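Local coordinates for protein glycosyltransferase Gtf1 (Streptococcus pneumoniae, PDB 4PQG) that belongs to the GT-B clan of glycosyltransferases, carries an added extended beta-sheet domain, and holds uridine-5'-diphosphate and 2-acetamido-2-deoxy-beta-D-glucopyranose between its two Rossmann-like domains, at residues N13-I18 with S23-A28; V235-A240 with L245-H250; D363-G368 with A393-I398; Y405-T410 with L416-A421. One frame throughout, in Å; residues are numbered along the deposited sequence.

In the fold
The four contacts follow one another along the chain; none encloses or crosses another. Contact 1 closes the short loop between strand 10-15 and helix 24-38. Contact 2 does the same for helix 233-240 and strand 244-248 of the same seven-stranded parallel sheet, and touches contact 1 through I14 with V236 and V25 with H250. The second Rossmann-like domain holds contact 3, whose segments are separated by 24 residues, including helix 371-380 and strand 387-391, and contact 4, a strand-to-helix connection on the same six-stranded sheet. Between the domains L416 of contact 4 packs on contact 1. UDP bridges contacts 1, 3 and 4, while NAG lies against contacts 1 and 2, with L416 also beside it.

Contact 1 (N13-I18 with S23-A28). With UDP (uridine-5'-diphosphate), chain C; NAG (2-acetamido-2-deoxy-beta-D-glucopyranose), chain D.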
# COMPACT_ATOMS: atom_id res chain seq x y z
N ASN A 13 -6.52 -13.04 -1.17
CA ASN A 13 -5.43 -12.18 -1.63
C ASN A 13 -4.49 -11.94 -0.44
O ASN A 13 -4.95 -11.58 0.65
CB ASN A 13 -6.00 -10.84 -2.09
CG ASN A 13 -7.13 -10.99 -3.10
OD1 ASN A 13 -6.94 -10.74 -4.28
ND2 ASN A 13 -8.33 -11.38 -2.63
N ILE A 14 -3.20 -12.10 -0.68
CA ILE A 14 -2.19 -12.08 0.39
C ILE A 14 -1.18 -10.93 0.21
O ILE A 14 -0.54 -10.79 -0.85
CB ILE A 14 -1.46 -13.44 0.49
CG1 ILE A 14 -2.46 -14.52 0.96
CG2 ILE A 14 -0.32 -13.37 1.49
CD1 ILE A 14 -1.99 -15.95 0.79
N ASN A 15 -1.06 -10.10 1.24
CA ASN A 15 -0.13 -8.99 1.26
C ASN A 15 0.54 -9.00 2.64
O ASN A 15 0.05 -9.64 3.57
CB ASN A 15 -0.89 -7.67 1.02
CG ASN A 15 0.03 -6.49 0.67
OD1 ASN A 15 1.25 -6.61 0.62
ND2 ASN A 15 -0.58 -5.35 0.43
N LEU A 16 1.67 -8.30 2.78
CA LEU A 16 2.29 -8.18 4.09
C LEU A 16 1.51 -7.23 5.00
O LEU A 16 1.04 -7.62 6.06
CB LEU A 16 3.77 -7.80 3.98
CG LEU A 16 4.57 -8.75 3.08
CD1 LEU A 16 6.03 -8.32 3.00
CD2 LEU A 16 4.45 -10.18 3.57
N GLY A 17 1.37 -5.98 4.58
CA GLY A 17 0.87 -4.96 5.49
C GLY A 17 0.13 -3.84 4.82
O GLY A 17 -0.16 -3.89 3.61
N ILE A 18 -0.18 -2.83 5.62
CA ILE A 18 -1.01 -1.70 5.21
C ILE A 18 -0.79 -0.60 6.23
O ILE A 18 -0.59 -0.87 7.41
CB ILE A 18 -2.51 -2.08 5.11
CG1 ILE A 18 -3.35 -0.88 4.59
CG2 ILE A 18 -3.05 -2.58 6.44
CD1 ILE A 18 -4.66 -1.29 3.95
N SER A 23 1.44 2.17 -0.30
CA SER A 23 1.92 2.14 -1.67
C SER A 23 0.82 1.71 -2.64
O SER A 23 -0.27 1.28 -2.23
CB SER A 23 3.08 1.16 -1.78
OG SER A 23 2.60 -0.18 -1.89
N GLY A 24 1.11 1.82 -3.93
CA GLY A 24 0.19 1.35 -4.95
C GLY A 24 -0.13 -0.13 -4.86
O GLY A 24 -1.17 -0.53 -5.34
N VAL A 25 0.76 -0.94 -4.28
CA VAL A 25 0.45 -2.37 -4.08
C VAL A 25 -0.85 -2.52 -3.27
O VAL A 25 -1.75 -3.28 -3.65
CB VAL A 25 1.61 -3.15 -3.41
CG1 VAL A 25 1.22 -4.62 -3.19
CG2 VAL A 25 2.88 -3.06 -4.25
N GLU A 26 -0.95 -1.77 -2.17
CA GLU A 26 -2.12 -1.79 -1.31
C GLU A 26 -3.34 -1.15 -1.99
O GLU A 26 -4.48 -1.64 -1.84
CB GLU A 26 -1.84 -1.08 0.02
CG GLU A 26 -0.93 -1.90 0.95
CD GLU A 26 0.51 -1.96 0.45
OE1 GLU A 26 1.03 -3.09 0.27
OE2 GLU A 26 1.09 -0.88 0.21
N TYR A 27 -3.11 -0.07 -2.72
CA TYR A 27 -4.21 0.55 -3.48
C TYR A 27 -4.72 -0.37 -4.60
O TYR A 27 -5.94 -0.44 -4.85
CB TYR A 27 -3.82 1.95 -3.99
CG TYR A 27 -3.91 2.96 -2.87
CD1 TYR A 27 -5.12 3.56 -2.57
CD2 TYR A 27 -2.80 3.26 -2.08
CE1 TYR A 27 -5.22 4.46 -1.52
CE2 TYR A 27 -2.89 4.16 -1.02
CZ TYR A 27 -4.11 4.74 -0.75
OH TYR A 27 -4.24 5.63 0.27
N ALA A 28 -3.80 -1.07 -5.27
CA ALA A 28 -4.18 -2.07 -6.27
C ALA A 28 -5.09 -3.14 -5.67
O ALA A 28 -6.04 -3.61 -6.32
CB ALA A 28 -2.95 -2.73 -6.87
N1 UDP C . -2.10 7.96 -3.11
C2 UDP C . -3.06 8.56 -2.26
N3 UDP C . -2.80 9.74 -1.73
C4 UDP C . -1.65 10.40 -1.96
C5 UDP C . -0.67 9.84 -2.78
C6 UDP C . -0.93 8.60 -3.36
O2 UDP C . -4.15 7.99 -2.02
O4 UDP C . -1.49 11.52 -1.42
C1' UDP C . -2.43 6.66 -3.72
C2' UDP C . -2.76 6.89 -5.19
O2' UDP C . -4.13 7.25 -5.44
C3' UDP C . -2.40 5.57 -5.86
C4' UDP C . -1.35 4.96 -4.94
O4' UDP C . -1.32 5.76 -3.75
O3' UDP C . -3.54 4.70 -5.92
C5' UDP C . 0.05 4.97 -5.55
O5' UDP C . 0.09 4.00 -6.58
PA UDP C . 1.15 4.10 -7.79
O1A UDP C . 0.96 2.92 -8.70
O2A UDP C . 1.01 5.49 -8.36
O3A UDP C . 2.62 4.19 -7.12
PB UDP C . 3.43 3.15 -6.21
O1B UDP C . 4.84 3.21 -6.75
O2B UDP C . 3.28 3.67 -4.79
O3B UDP C . 2.80 1.79 -6.45
C1 NAG D . 3.71 -0.47 -7.67
C2 NAG D . 4.46 -0.00 -8.91
C3 NAG D . 3.32 0.77 -9.58
C4 NAG D . 2.03 -0.06 -9.69
C5 NAG D . 1.69 -0.73 -8.33
C6 NAG D . 0.38 -1.52 -8.31
C7 NAG D . 6.65 1.00 -9.29
C8 NAG D . 7.62 2.03 -8.80
N2 NAG D . 5.53 0.92 -8.60
O1 NAG D . 4.31 -0.48 -6.41
O3 NAG D . 3.70 1.31 -10.84
O4 NAG D . 0.99 0.79 -10.07
O5 NAG D . 2.82 -1.53 -7.98
O6 NAG D . 0.58 -2.64 -9.14
O7 NAG D . 6.93 0.27 -10.26
O HOH W 1 2.65 -4.35 2.62
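Where strand 10-15 ends, the chain runs through G17 to I18, whose CA lies 6.6 Å from the CA of E26 in the first turn of helix 24-38. The N15 and E26 side chains cross at about a right angle, yet amide and carboxylate are nearly coplanar, 20° apart. N15 ND2 donates an almost straight hydrogen bond, 2.8 Å, to the lone pair of E26 OE1 that faces away from OE2. The E26 chain bends at chi2 (71°), and its CG packs 3.4 Å from G17 O. A water that accepts from G17 N lies 3.1 Å from E26 OE1. OE2 turns back to the start of the helix: S23 OG donates to it over 2.7 Å, and S23 N adds a weak bond. With the weak V25 N to S23 OG bond, this is a capping box. G24 N donates to UDP O2B at 3.0 Å, so the capped helix end faces a phosphate. Y27 lays one ring face against C1' of UDP. The contact closes the strand-to-helix connection of the beta-alpha-beta unit 10-15, 24-38, 42-47: R228, beyond strand 223-226, forms a salt bridge with E26 OE1, and I18 packs on strand 42-47 and helix 56-63.

Contact 2 (V235-A240 with L245-H250). With NAG (2-acetamido-2-deoxy-beta-D-glucopyranose), chain D.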
# COMPACT_ATOMS: atom_id res chain seq x y z
N VAL A 235 5.54 -21.53 2.07
CA VAL A 235 4.35 -22.03 2.78
C VAL A 235 3.07 -21.70 2.01
O VAL A 235 2.18 -22.55 1.90
CB VAL A 235 4.29 -21.44 4.21
CG1 VAL A 235 2.97 -21.78 4.86
CG2 VAL A 235 5.46 -21.99 5.04
N VAL A 236 2.98 -20.49 1.48
CA VAL A 236 1.85 -20.12 0.63
C VAL A 236 1.78 -21.00 -0.65
O VAL A 236 0.72 -21.53 -1.00
CB VAL A 236 1.88 -18.60 0.28
CG1 VAL A 236 0.79 -18.23 -0.72
CG2 VAL A 236 1.71 -17.78 1.54
N PHE A 237 2.93 -21.17 -1.31
CA PHE A 237 3.04 -21.98 -2.52
C PHE A 237 2.57 -23.40 -2.25
O PHE A 237 1.72 -23.93 -2.99
CB PHE A 237 4.48 -21.97 -3.09
CG PHE A 237 4.73 -20.88 -4.12
CD1 PHE A 237 5.38 -21.19 -5.32
CD2 PHE A 237 4.31 -19.57 -3.90
CE1 PHE A 237 5.61 -20.21 -6.28
CE2 PHE A 237 4.54 -18.58 -4.87
CZ PHE A 237 5.19 -18.90 -6.06
N GLU A 238 3.08 -24.00 -1.18
CA GLU A 238 2.78 -25.39 -0.87
C GLU A 238 1.30 -25.59 -0.55
O GLU A 238 0.66 -26.49 -1.10
CB GLU A 238 3.64 -25.86 0.29
CG GLU A 238 5.08 -26.14 -0.11
CD GLU A 238 5.96 -26.45 1.08
OE1 GLU A 238 5.49 -26.35 2.23
OE2 GLU A 238 7.14 -26.79 0.86
N GLU A 239 0.76 -24.73 0.31
CA GLU A 239 -0.61 -24.86 0.76
C GLU A 239 -1.64 -24.43 -0.28
O GLU A 239 -2.80 -24.81 -0.19
CB GLU A 239 -0.84 -24.08 2.06
CG GLU A 239 0.03 -24.56 3.21
CD GLU A 239 -0.19 -26.03 3.52
OE1 GLU A 239 -1.37 -26.46 3.52
OE2 GLU A 239 0.81 -26.74 3.77
N ALA A 240 -1.20 -23.66 -1.27
CA ALA A 240 -2.10 -23.20 -2.33
C ALA A 240 -2.26 -24.22 -3.45
O ALA A 240 -3.14 -24.06 -4.30
CB ALA A 240 -1.62 -21.87 -2.90
N LEU A 245 -3.29 -20.97 -7.70
CA LEU A 245 -2.34 -19.98 -7.23
C LEU A 245 -2.01 -18.99 -8.35
O LEU A 245 -1.54 -19.38 -9.43
CB LEU A 245 -1.06 -20.67 -6.73
CG LEU A 245 0.08 -19.75 -6.27
CD1 LEU A 245 -0.33 -18.94 -5.05
CD2 LEU A 245 1.35 -20.54 -5.99
N ALA A 246 -2.25 -17.71 -8.09
CA ALA A 246 -1.85 -16.64 -9.00
C ALA A 246 -0.86 -15.73 -8.28
O ALA A 246 -0.97 -15.53 -7.06
CB ALA A 246 -3.07 -15.85 -9.46
N VAL A 247 0.13 -15.24 -9.02
CA VAL A 247 1.12 -14.28 -8.49
C VAL A 247 0.99 -12.99 -9.28
O VAL A 247 1.09 -12.99 -10.52
CB VAL A 247 2.57 -14.82 -8.58
CG1 VAL A 247 3.60 -13.71 -8.32
CG2 VAL A 247 2.76 -16.00 -7.64
N VAL A 248 0.73 -11.89 -8.58
CA VAL A 248 0.66 -10.59 -9.23
C VAL A 248 2.04 -9.95 -9.21
O VAL A 248 2.69 -9.88 -8.15
CB VAL A 248 -0.36 -9.67 -8.55
CG1 VAL A 248 -0.45 -8.33 -9.28
CG2 VAL A 248 -1.72 -10.33 -8.54
N VAL A 249 2.49 -9.51 -10.39
CA VAL A 249 3.74 -8.79 -10.56
C VAL A 249 3.41 -7.30 -10.53
O VAL A 249 2.64 -6.81 -11.36
CB VAL A 249 4.43 -9.17 -11.90
CG1 VAL A 249 5.75 -8.44 -12.06
CG2 VAL A 249 4.62 -10.68 -11.99
N HIS A 250 3.94 -6.58 -9.55
CA HIS A 250 3.54 -5.17 -9.37
C HIS A 250 4.45 -4.12 -9.97
O HIS A 250 3.97 -3.17 -10.63
CB HIS A 250 3.31 -4.88 -7.90
CG HIS A 250 2.05 -5.51 -7.38
ND1 HIS A 250 0.84 -4.99 -7.59
CD2 HIS A 250 1.86 -6.66 -6.63
CE1 HIS A 250 -0.09 -5.76 -7.01
NE2 HIS A 250 0.54 -6.78 -6.40
C1 NAG D . 3.71 -0.47 -7.67
C2 NAG D . 4.46 -0.00 -8.91
C3 NAG D . 3.32 0.77 -9.58
C4 NAG D . 2.03 -0.06 -9.69
C5 NAG D . 1.69 -0.73 -8.33
C6 NAG D . 0.38 -1.52 -8.31
C7 NAG D . 6.65 1.00 -9.29
C8 NAG D . 7.62 2.03 -8.80
N2 NAG D . 5.53 0.92 -8.60
O1 NAG D . 4.31 -0.48 -6.41
O3 NAG D . 3.70 1.31 -10.84
O4 NAG D . 0.99 0.79 -10.07
O5 NAG D . 2.82 -1.53 -7.98
O6 NAG D . 0.58 -2.64 -9.14
O7 NAG D . 6.93 0.27 -10.26
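L245 packs between strand 244-248 and helix 233-240. Its CB starts 4.1 Å from A240 CB. CG lies anti to the backbone N (chi1 177°) and sends its two methyls to different partners. CD1 stays with the alanine, 3.9 Å from A240 CB. CD2 sits almost centrally over one face of the F237 ring, 3.8 Å from the centroid and 12° off the ring normal, a clear CH-pi contact. Two residues along the strand, V247 extends the same surface, its CG2 coming obliquely to the ring, 4.1 Å from F237 CZ. The axes of the helix and strand segments approach to 9.5 Å, their directions 148° from parallel, as expected of the returning half of a beta-alpha-beta crossover. Past the strand the chain reaches H250, where ND1 and NAG O6, in the plane of the imidazole, share a nearly straight hydrogen bond of 2.8 Å; either may donate. D227 hydrogen-bonds the other ring nitrogen, NE2; held at both nitrogens, the ring is probably fixed in rotation. The apolar core is closed by Y272, edge-to-face with F237, and by L226 of strand 223-226; strand 282-285 pairs along the other edge of strand 244-248.

Contact 3 (D363-G368 with A393-I398). With UDP (uridine-5'-diphosphate), chain C.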
# COMPACT_ATOMS: atom_id res chain seq x y z
N ASP A 363 1.75 21.33 -6.45
CA ASP A 363 1.36 20.64 -5.22
C ASP A 363 1.82 19.19 -5.25
O ASP A 363 1.65 18.50 -6.26
CB ASP A 363 -0.16 20.73 -5.01
CG ASP A 363 -0.59 22.09 -4.46
OD1 ASP A 363 0.27 22.84 -3.92
OD2 ASP A 363 -1.80 22.40 -4.56
N ILE A 364 2.42 18.76 -4.14
CA ILE A 364 3.02 17.43 -4.02
C ILE A 364 2.27 16.61 -2.97
O ILE A 364 2.33 16.92 -1.78
CB ILE A 364 4.54 17.52 -3.68
CG1 ILE A 364 5.31 18.23 -4.80
CG2 ILE A 364 5.14 16.14 -3.45
CD1 ILE A 364 6.72 18.67 -4.41
N TYR A 365 1.56 15.59 -3.42
CA TYR A 365 0.78 14.71 -2.54
C TYR A 365 1.54 13.42 -2.24
O TYR A 365 2.23 12.90 -3.10
CB TYR A 365 -0.57 14.37 -3.19
CG TYR A 365 -1.49 15.56 -3.25
CD1 TYR A 365 -2.45 15.78 -2.27
CD2 TYR A 365 -1.39 16.49 -4.28
CE1 TYR A 365 -3.29 16.87 -2.31
CE2 TYR A 365 -2.22 17.59 -4.34
CZ TYR A 365 -3.16 17.78 -3.35
OH TYR A 365 -3.99 18.88 -3.41
N GLY A 366 1.41 12.93 -1.02
CA GLY A 366 2.07 11.69 -0.60
C GLY A 366 2.90 11.87 0.66
O GLY A 366 3.01 12.98 1.18
N SER A 367 3.47 10.77 1.16
CA SER A 367 4.33 10.80 2.33
C SER A 367 5.57 9.98 2.06
O SER A 367 5.56 9.12 1.19
CB SER A 367 3.63 10.21 3.56
OG SER A 367 2.44 10.93 3.80
N GLY A 368 6.62 10.23 2.82
CA GLY A 368 7.85 9.45 2.67
C GLY A 368 9.08 10.23 3.09
O GLY A 368 9.01 11.46 3.28
N ALA A 393 -3.23 12.14 0.80
CA ALA A 393 -4.66 12.47 0.86
C ALA A 393 -5.56 11.56 0.01
O ALA A 393 -5.08 10.76 -0.79
CB ALA A 393 -4.87 13.94 0.50
N GLU A 394 -6.86 11.66 0.25
CA GLU A 394 -7.87 11.09 -0.64
C GLU A 394 -7.88 11.95 -1.91
O GLU A 394 -8.15 13.14 -1.83
CB GLU A 394 -9.26 11.11 0.03
CG GLU A 394 -10.44 10.99 -0.92
CD GLU A 394 -10.37 9.72 -1.75
OE1 GLU A 394 -10.03 8.66 -1.17
OE2 GLU A 394 -10.64 9.77 -2.96
N LEU A 395 -7.58 11.35 -3.06
CA LEU A 395 -7.29 12.12 -4.27
C LEU A 395 -8.42 12.20 -5.31
O LEU A 395 -8.27 12.90 -6.32
CB LEU A 395 -6.02 11.60 -4.95
CG LEU A 395 -4.72 11.50 -4.15
CD1 LEU A 395 -3.65 10.86 -5.02
CD2 LEU A 395 -4.26 12.87 -3.66
N SER A 396 -9.53 11.50 -5.07
CA SER A 396 -10.57 11.35 -6.11
C SER A 396 -11.10 12.69 -6.62
O SER A 396 -11.36 12.83 -7.82
CB SER A 396 -11.72 10.47 -5.63
OG SER A 396 -12.29 11.01 -4.45
N GLN A 397 -11.25 13.67 -5.72
CA GLN A 397 -11.74 15.01 -6.07
C GLN A 397 -10.61 16.03 -6.30
O GLN A 397 -10.87 17.19 -6.61
CB GLN A 397 -12.70 15.55 -4.99
CG GLN A 397 -13.85 14.61 -4.63
CD GLN A 397 -14.59 14.07 -5.84
OE1 GLN A 397 -14.99 14.82 -6.74
NE2 GLN A 397 -14.78 12.75 -5.87
N ILE A 398 -9.37 15.58 -6.15
CA ILE A 398 -8.22 16.48 -6.11
C ILE A 398 -7.68 16.77 -7.50
O ILE A 398 -7.48 17.93 -7.86
CB ILE A 398 -7.11 15.91 -5.18
CG1 ILE A 398 -7.58 15.84 -3.71
CG2 ILE A 398 -5.79 16.66 -5.36
CD1 ILE A 398 -7.73 17.18 -3.01
N1 UDP C . -2.10 7.96 -3.11
C2 UDP C . -3.06 8.56 -2.26
N3 UDP C . -2.80 9.74 -1.73
C4 UDP C . -1.65 10.40 -1.96
C5 UDP C . -0.67 9.84 -2.78
C6 UDP C . -0.93 8.60 -3.36
O2 UDP C . -4.15 7.99 -2.02
O4 UDP C . -1.49 11.52 -1.42
C1' UDP C . -2.43 6.66 -3.72
C2' UDP C . -2.76 6.89 -5.19
O2' UDP C . -4.13 7.25 -5.44
C3' UDP C . -2.40 5.57 -5.86
C4' UDP C . -1.35 4.96 -4.94
O4' UDP C . -1.32 5.76 -3.75
O3' UDP C . -3.54 4.70 -5.92
C5' UDP C . 0.05 4.97 -5.55
O5' UDP C . 0.09 4.00 -6.58
PA UDP C . 1.15 4.10 -7.79
O1A UDP C . 0.96 2.92 -8.70
O2A UDP C . 1.01 5.49 -8.36
O3A UDP C . 2.62 4.19 -7.12
PB UDP C . 3.43 3.15 -6.21
O1B UDP C . 4.84 3.21 -6.75
O2B UDP C . 3.28 3.67 -4.79
O3B UDP C . 2.80 1.79 -6.45
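A393 CB stands at the edge of the Y365 ring, near its plane and 4.1 Å from CD1, while L395 CD2 and I398 CG2 approach the ring obliquely. The contact belongs to the C-terminal Rossmann-like domain of the GT-B fold, where the loop after strand 387-391 folds back over the end of strand 361-365 and contributes to the uracil site. Y365, with CG anti to its carbonyl carbon (chi1 -69°), has L395 CD2 and I398 CG2 on the same side of its ring plane. L395 slides past it in the opposite direction and brings CD2 to 3.7 Å from Y365 CD1. At the far end I398 CG2 lies 3.5 Å from Y365 CZ, and the phenol oxygen there is hydrogen-bonded to Y402. The same leucine faces two ways, for its CD1 also packs 3.6 Å from UDP N3. Packing on the tyrosine is consistent with positioning the loop whose backbone pairs with the base. G366 follows Y365 with backbone angles that suit a residue lacking a side chain, and its N lies 3.2 Å from UDP O4. A393 grips the uracil by its backbone alone, in a two-point pairing: its N donates to UDP O4 at 2.9 Å, and UDP N3 donates to A393 O at 2.7 Å.

Contact 4 (Y405-T410 with L416-A421); sequences YLTAST and LTLMEA. With UDP (uridine-5'-diphosphate), chain C.
Y405 and T417 meet through their hydroxyls, Y405 OH and T417 OG1, 2.9 Å apart. This is the polar link between strand 404-406 and helix 416-423, and its proton is not settled, since A334 O also takes a weak hydrogen bond from T417 OG1. A334 N donates to Y405 OH, so the buried phenol oxygen is held by the neighbouring strand. The apolar contacts surround the same ring. Y405 CG is anti to the backbone N (chi1 -174°), which swings the ring out toward the helix; A421 CB packs 3.8 Å from CD1, and L418 CD2 sits 3.9 Å from CE2. That one leucine methyl also meets T407 CG2, joining the tyrosine to the chain just past the strand. Bonds to UDP form the third group, from the helix N terminus and from E420 one turn on. L416 N and T417 N donate to separate oxygens of the alpha phosphate, O1A at 2.8 Å and O2A at 3.2 Å, so the helix N terminus points at the anion and probably steadies its charge. E420, extended beyond CG, takes both ribose hydroxyls: O2' on OE1 at 2.6 Å, O3' on OE2. E412 and E420 have the spacing of the EX7E motif known from GT-B enzymes. Around this strand-to-helix step, strand 428-431 packs on Y405 and A421, helix 436-440 on L418, and helix 24-38 of the other domain on L416.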
# COMPACT_ATOMS: atom_id res chain seq x y z
N TYR A 405 -0.22 17.06 -14.78
CA TYR A 405 0.44 16.14 -13.85
C TYR A 405 1.89 15.93 -14.28
O TYR A 405 2.15 15.71 -15.46
CB TYR A 405 -0.30 14.78 -13.83
CG TYR A 405 0.25 13.82 -12.78
CD1 TYR A 405 -0.36 13.70 -11.53
CD2 TYR A 405 1.38 13.04 -13.04
CE1 TYR A 405 0.15 12.84 -10.56
CE2 TYR A 405 1.91 12.18 -12.07
CZ TYR A 405 1.28 12.09 -10.84
OH TYR A 405 1.80 11.24 -9.88
N LEU A 406 2.80 15.96 -13.30
CA LEU A 406 4.24 15.68 -13.50
C LEU A 406 4.75 14.42 -12.77
O LEU A 406 4.41 14.17 -11.64
CB LEU A 406 5.06 16.87 -12.98
CG LEU A 406 4.78 18.28 -13.48
CD1 LEU A 406 5.76 19.24 -12.82
CD2 LEU A 406 4.90 18.33 -14.99
N THR A 407 5.63 13.67 -13.43
CA THR A 407 6.28 12.49 -12.86
C THR A 407 7.70 12.48 -13.39
O THR A 407 7.93 12.74 -14.58
CB THR A 407 5.57 11.16 -13.25
OG1 THR A 407 6.45 10.05 -13.02
CG2 THR A 407 5.15 11.16 -14.73
N ALA A 408 8.63 12.21 -12.47
CA ALA A 408 10.03 11.97 -12.76
C ALA A 408 10.42 10.57 -12.31
O ALA A 408 11.60 10.25 -12.15
CB ALA A 408 10.87 13.02 -12.05
N SER A 409 9.43 9.72 -12.06
CA SER A 409 9.69 8.33 -11.75
C SER A 409 10.42 7.67 -12.91
O SER A 409 10.03 7.83 -14.09
CB SER A 409 8.38 7.58 -11.44
OG SER A 409 8.64 6.20 -11.23
N THR A 410 11.46 6.92 -12.58
CA THR A 410 12.26 6.25 -13.58
C THR A 410 11.73 4.86 -13.96
O THR A 410 12.30 4.20 -14.83
CB THR A 410 13.75 6.20 -13.16
OG1 THR A 410 13.83 5.96 -11.74
CG2 THR A 410 14.41 7.56 -13.44
N LEU A 416 -0.75 3.89 -10.70
CA LEU A 416 -2.13 4.19 -10.46
C LEU A 416 -2.44 5.69 -10.53
O LEU A 416 -3.50 6.06 -11.02
CB LEU A 416 -2.58 3.60 -9.12
CG LEU A 416 -2.76 2.06 -9.13
CD1 LEU A 416 -2.91 1.49 -7.72
CD2 LEU A 416 -3.89 1.59 -10.04
N THR A 417 -1.55 6.55 -10.03
CA THR A 417 -1.77 8.01 -10.13
C THR A 417 -1.72 8.54 -11.58
O THR A 417 -2.30 9.59 -11.87
CB THR A 417 -0.79 8.85 -9.29
OG1 THR A 417 0.55 8.64 -9.77
CG2 THR A 417 -0.92 8.49 -7.79
N LEU A 418 -1.04 7.82 -12.47
CA LEU A 418 -1.04 8.18 -13.89
C LEU A 418 -2.43 7.91 -14.51
O LEU A 418 -2.97 8.74 -15.23
CB LEU A 418 0.05 7.42 -14.66
CG LEU A 418 1.49 7.41 -14.13
CD1 LEU A 418 2.36 6.56 -15.04
CD2 LEU A 418 2.05 8.83 -14.00
N MET A 419 -2.99 6.75 -14.20
CA MET A 419 -4.36 6.40 -14.61
C MET A 419 -5.38 7.35 -14.00
O MET A 419 -6.28 7.87 -14.68
CB MET A 419 -4.68 4.96 -14.19
CG MET A 419 -6.08 4.50 -14.59
SD MET A 419 -6.62 3.03 -13.69
CE MET A 419 -6.92 3.77 -12.08
N GLU A 420 -5.24 7.58 -12.70
CA GLU A 420 -6.11 8.49 -11.99
C GLU A 420 -6.02 9.89 -12.60
O GLU A 420 -7.05 10.52 -12.88
CB GLU A 420 -5.80 8.48 -10.49
CG GLU A 420 -6.23 7.18 -9.80
CD GLU A 420 -5.55 6.92 -8.44
OE1 GLU A 420 -4.99 7.88 -7.85
OE2 GLU A 420 -5.58 5.75 -7.99
N ALA A 421 -4.79 10.36 -12.82
CA ALA A 421 -4.57 11.67 -13.45
C ALA A 421 -5.26 11.82 -14.83
O ALA A 421 -5.96 12.79 -15.06
CB ALA A 421 -3.08 11.99 -13.53
N1 UDP C . -2.10 7.96 -3.11
C2 UDP C . -3.06 8.56 -2.26
N3 UDP C . -2.80 9.74 -1.73
C4 UDP C . -1.65 10.40 -1.96
C5 UDP C . -0.67 9.84 -2.78
C6 UDP C . -0.93 8.60 -3.36
O2 UDP C . -4.15 7.99 -2.02
O4 UDP C . -1.49 11.52 -1.42
C1' UDP C . -2.43 6.66 -3.72
C2' UDP C . -2.76 6.89 -5.19
O2' UDP C . -4.13 7.25 -5.44
C3' UDP C . -2.40 5.57 -5.86
C4' UDP C . -1.35 4.96 -4.94
O4' UDP C . -1.32 5.76 -3.75
O3' UDP C . -3.54 4.70 -5.92
C5' UDP C . 0.05 4.97 -5.55
O5' UDP C . 0.09 4.00 -6.58
PA UDP C . 1.15 4.10 -7.79
O1A UDP C . 0.96 2.92 -8.70
O2A UDP C . 1.01 5.49 -8.36
O3A UDP C . 2.62 4.19 -7.12
PB UDP C . 3.43 3.15 -6.21
O1B UDP C . 4.84 3.21 -6.75
O2B UDP C . 3.28 3.67 -4.79
O3B UDP C . 2.80 1.79 -6.45